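Local structure of NADPH-flavin oxidoreductase (Vibrio parahaemolyticus serotype O3:K6, 5UU6) at residues I57-K65 against Y72-L80. The protein probably uses bound flavin mononucleotide to pass electrons from NADPH to flavins or nitro compounds, as in related flavin oxidoreductases and nitroreductases. Numbering follows the deposited sequence.
Sequences IEKRSQLAK and YVESAAEFL. With FMN (flavin mononucleotide), chain E.
Arg-60 reaches from helix 57-66 to the carbonyls of Val-73, Ala-76 and Ala-77. Its NH1 donates to Ala-76 O at 2.8 Å, nearly straight at 168° and in the guanidinium plane, and to Val-73 O, also 2.8 Å from NH1 but tilted out of that plane. NH2 adds weak bonds to Ala-76 O and, at 3.3 Å, Ala-77 O. Arginine suits the place because its flat, multiply donating end can satisfy several carbonyls where the short helix 72-75 gives way to strand 78-85. Bends at chi2 (67°) and chi3 (100°) turn the group toward them, and Phe-79 CB lies over one guanidinium face, 3.4 Å from NE. Beside this polar end the packing is apolar: Val-73 CG1 sits over the centre of the Phe-79 ring, Leu-63 CD1 comes within 3.9 Å of Phe-79 CE2, and small Ala-64 lets the helices close in, its CB 4.0 Å from Val-73 CB. Within the nitroreductase fold, helix 57-66 thus packs against strand 78-85 of the four-stranded antiparallel sheet and the short helix leading into it; Ala-77 and Glu-78 form a classic beta bulge opposite Leu-160. Further out, Val-54 O accepts from Arg-60 NE, so the third guanidinium nitrogen is also engaged, while Arg-53 holds Glu-78 in a salt bridge. Tyr-72, next to Val-73 in the chain, belongs to the flavin pocket, its OH 3.0 Å from FMN O2.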
loop_
_atom_site.group_PDB
_atom_site.type_symbol
_atom_site.label_atom_id
_atom_site.label_comp_id
_atom_site.label_asym_id
_atom_site.label_seq_id
_atom_site.Cartn_x
_atom_site.Cartn_y
_atom_site.Cartn_z
ATOM N N ILE A 57 -28.034 1.231 0.433
ATOM C CA ILE A 57 -28.042 0.790 1.826
ATOM C C ILE A 57 -28.212 -0.733 1.946
ATOM O O ILE A 57 -27.703 -1.340 2.896
ATOM C CB ILE A 57 -29.113 1.563 2.621
ATOM C CG1 ILE A 57 -30.503 1.317 2.067
ATOM C CG2 ILE A 57 -28.859 3.084 2.563
ATOM C CD1 ILE A 57 -31.547 2.254 2.699
ATOM N N GLU A 58 -28.923 -1.380 1.021
ATOM C CA GLU A 58 -28.999 -2.844 1.080
ATOM C C GLU A 58 -27.633 -3.491 0.830
ATOM O O GLU A 58 -27.279 -4.481 1.483
ATOM C CB GLU A 58 -30.027 -3.370 0.081
ATOM N N LYS A 59 -26.861 -2.975 -0.136
ATOM C CA LYS A 59 -25.507 -3.496 -0.338
ATOM C C LYS A 59 -24.624 -3.195 0.862
ATOM O O LYS A 59 -23.790 -4.014 1.249
ATOM C CB LYS A 59 -24.881 -2.922 -1.610
ATOM C CG LYS A 59 -25.557 -3.342 -2.899
ATOM C CD LYS A 59 -24.717 -2.853 -4.065
ATOM C CE LYS A 59 -25.000 -3.608 -5.331
ATOM N NZ LYS A 59 -23.800 -3.628 -6.194
ATOM N N ARG A 60 -24.774 -2.012 1.447
ATOM C CA ARG A 60 -24.063 -1.705 2.677
ATOM C C ARG A 60 -24.360 -2.745 3.752
ATOM O O ARG A 60 -23.445 -3.248 4.413
ATOM C CB ARG A 60 -24.448 -0.290 3.141
ATOM C CG ARG A 60 -23.349 0.401 3.908
ATOM C CD ARG A 60 -22.097 0.743 3.059
ATOM N NE ARG A 60 -22.108 2.164 2.662
ATOM C CZ ARG A 60 -22.032 3.183 3.518
ATOM N NH1 ARG A 60 -21.901 2.967 4.828
ATOM N NH2 ARG A 60 -22.062 4.429 3.058
ATOM N N SER A 61 -25.634 -3.114 3.908
ATOM C CA SER A 61 -26.001 -4.151 4.867
ATOM C C SER A 61 -25.318 -5.473 4.544
ATOM O O SER A 61 -24.763 -6.135 5.426
ATOM C CB SER A 61 -27.518 -4.351 4.868
ATOM O OG SER A 61 -27.864 -5.028 6.034
ATOM N N GLN A 62 -25.397 -5.889 3.281
ATOM C CA GLN A 62 -24.764 -7.135 2.860
ATOM C C GLN A 62 -23.268 -7.094 3.120
ATOM O O GLN A 62 -22.691 -8.048 3.659
ATOM C CB GLN A 62 -25.045 -7.380 1.380
ATOM C CG GLN A 62 -26.443 -7.919 1.128
ATOM C CD GLN A 62 -26.604 -9.332 1.670
ATOM O OE1 GLN A 62 -26.137 -10.300 1.060
ATOM N NE2 GLN A 62 -27.250 -9.456 2.834
ATOM N N LEU A 63 -22.626 -5.975 2.770
ATOM C CA LEU A 63 -21.178 -5.870 2.943
ATOM C C LEU A 63 -20.823 -5.927 4.413
ATOM O O LEU A 63 -19.805 -6.520 4.801
ATOM C CB LEU A 63 -20.664 -4.577 2.305
ATOM C CG LEU A 63 -20.636 -4.620 0.765
ATOM C CD1 LEU A 63 -20.497 -3.249 0.167
ATOM C CD2 LEU A 63 -19.509 -5.539 0.245
ATOM N N ALA A 64 -21.660 -5.314 5.249
ATOM C CA ALA A 64 -21.440 -5.398 6.678
ATOM C C ALA A 64 -21.391 -6.853 7.117
ATOM O O ALA A 64 -20.497 -7.261 7.869
ATOM C CB ALA A 64 -22.551 -4.634 7.417
ATOM N N LYS A 65 -22.367 -7.649 6.658
ATOM C CA LYS A 65 -22.397 -9.069 6.989
ATOM C C LYS A 65 -21.140 -9.780 6.495
ATOM O O LYS A 65 -20.481 -10.491 7.263
ATOM C CB LYS A 65 -23.659 -9.720 6.405
ATOM C CG LYS A 65 -23.672 -11.228 6.500
ATOM C CD LYS A 65 -25.082 -11.819 6.260
ATOM N N TYR A 72 -19.977 -0.962 11.589
ATOM C CA TYR A 72 -19.573 0.356 11.119
ATOM C C TYR A 72 -19.446 0.384 9.607
ATOM O O TYR A 72 -19.460 1.465 9.013
ATOM C CB TYR A 72 -18.261 0.806 11.798
ATOM C CG TYR A 72 -17.308 -0.303 12.194
ATOM C CD1 TYR A 72 -17.480 -0.984 13.406
ATOM C CD2 TYR A 72 -16.226 -0.659 11.382
ATOM C CE1 TYR A 72 -16.650 -2.022 13.766
ATOM C CE2 TYR A 72 -15.353 -1.679 11.758
ATOM C CZ TYR A 72 -15.572 -2.340 12.957
ATOM O OH TYR A 72 -14.735 -3.364 13.317
ATOM N N VAL A 73 -19.374 -0.781 8.962
ATOM C CA VAL A 73 -19.490 -0.781 7.514
ATOM C C VAL A 73 -20.798 -0.115 7.098
ATOM O O VAL A 73 -20.847 0.664 6.131
ATOM C CB VAL A 73 -19.379 -2.216 6.969
ATOM C CG1 VAL A 73 -19.737 -2.225 5.505
ATOM C CG2 VAL A 73 -17.959 -2.791 7.197
ATOM N N GLU A 74 -21.875 -0.388 7.851
ATOM C CA GLU A 74 -23.209 0.093 7.512
ATOM C C GLU A 74 -23.429 1.518 8.015
ATOM O O GLU A 74 -24.058 2.334 7.332
ATOM C CB GLU A 74 -24.249 -0.890 8.082
ATOM C CG GLU A 74 -25.683 -0.610 7.705
ATOM C CD GLU A 74 -26.622 -1.809 7.945
ATOM O OE1 GLU A 74 -26.207 -2.797 8.598
ATOM O OE2 GLU A 74 -27.779 -1.751 7.462
ATOM N N SER A 75 -22.875 1.852 9.169
ATOM C CA SER A 75 -23.081 3.161 9.748
ATOM C C SER A 75 -22.096 4.215 9.244
ATOM O O SER A 75 -22.345 5.402 9.449
ATOM C CB SER A 75 -23.000 3.071 11.277
ATOM O OG SER A 75 -21.653 2.919 11.686
ATOM N N ALA A 76 -21.017 3.851 8.560
ATOM C CA ALA A 76 -20.117 4.905 8.095
ATOM C C ALA A 76 -20.804 5.802 7.073
ATOM O O ALA A 76 -21.659 5.361 6.294
ATOM C CB ALA A 76 -18.855 4.326 7.469
ATOM N N ALA A 77 -20.385 7.074 7.065
ATOM C CA ALA A 77 -20.887 8.020 6.079
ATOM C C ALA A 77 -20.584 7.546 4.667
ATOM O O ALA A 77 -21.455 7.591 3.789
ATOM C CB ALA A 77 -20.280 9.404 6.325
ATOM N N GLU A 78 -19.355 7.081 4.422
ATOM C CA GLU A 78 -19.006 6.559 3.114
ATOM C C GLU A 78 -18.237 5.257 3.278
ATOM O O GLU A 78 -17.547 5.041 4.281
ATOM C CB GLU A 78 -18.235 7.596 2.281
ATOM C CG GLU A 78 -19.067 8.885 2.082
ATOM C CD GLU A 78 -19.882 8.829 0.804
ATOM O OE1 GLU A 78 -20.811 9.653 0.651
ATOM O OE2 GLU A 78 -19.599 7.954 -0.045
ATOM N N PHE A 79 -18.403 4.374 2.295
ATOM C CA PHE A 79 -17.731 3.090 2.279
ATOM C C PHE A 79 -17.147 2.858 0.899
ATOM O O PHE A 79 -17.885 2.792 -0.097
ATOM C CB PHE A 79 -18.674 1.938 2.651
ATOM C CG PHE A 79 -17.956 0.611 2.791
ATOM C CD1 PHE A 79 -17.013 0.442 3.791
ATOM C CD2 PHE A 79 -18.193 -0.422 1.924
ATOM C CE1 PHE A 79 -16.338 -0.752 3.955
ATOM C CE2 PHE A 79 -17.530 -1.635 2.080
ATOM C CZ PHE A 79 -16.603 -1.794 3.101
ATOM N N LEU A 80 -15.827 2.695 0.860
ATOM C CA LEU A 80 -15.061 2.599 -0.365
ATOM C C LEU A 80 -14.488 1.190 -0.407
ATOM O O LEU A 80 -14.016 0.694 0.620
ATOM C CB LEU A 80 -13.938 3.645 -0.368
ATOM C CG LEU A 80 -14.308 5.145 -0.244
ATOM C CD1 LEU A 80 -13.042 5.944 -0.599
ATOM C CD2 LEU A 80 -15.442 5.517 -1.166
HETATM N N1 FMN E . -9.975 -2.999 11.547
HETATM C C2 FMN E . -11.205 -3.588 11.789
HETATM O O2 FMN E . -11.802 -3.309 12.834
HETATM N N3 FMN E . -11.765 -4.469 10.873
HETATM C C4 FMN E . -11.099 -4.771 9.691
HETATM O O4 FMN E . -11.603 -5.560 8.866
HETATM C C4A FMN E . -9.835 -4.193 9.454
HETATM N N5 FMN E . -9.114 -4.464 8.301
HETATM C C5A FMN E . -7.907 -3.858 8.030
HETATM C C6 FMN E . -7.234 -4.122 6.841
HETATM C C7 FMN E . -6.008 -3.488 6.598
HETATM C C7M FMN E . -5.240 -3.749 5.321
HETATM C C8 FMN E . -5.460 -2.621 7.521
HETATM C C8M FMN E . -4.116 -1.970 7.241
HETATM C C9 FMN E . -6.127 -2.348 8.727
HETATM C C9A FMN E . -7.354 -2.978 8.975
HETATM N N10 FMN E . -8.063 -2.710 10.144
HETATM C C10 FMN E . -9.295 -3.298 10.376
HETATM C "C1'" FMN E . -7.550 -1.754 11.175
HETATM C "C2'" FMN E . -6.531 -2.451 12.083
HETATM O "O2'" FMN E . -7.215 -3.294 12.988
HETATM C "C3'" FMN E . -5.733 -1.354 12.779
HETATM O "O3'" FMN E . -4.923 -0.646 11.850
HETATM C "C4'" FMN E . -4.931 -1.756 14.008
HETATM O "O4'" FMN E . -5.469 -2.858 14.675
HETATM C "C5'" FMN E . -5.397 -0.714 14.955
HETATM O "O5'" FMN E . -4.432 0.251 15.095
HETATM P P FMN E . -4.776 1.779 14.736
HETATM O O1P FMN E . -5.828 2.402 15.643
HETATM O O2P FMN E . -3.479 2.476 15.048
HETATM O O3P FMN E . -5.164 1.929 13.271
#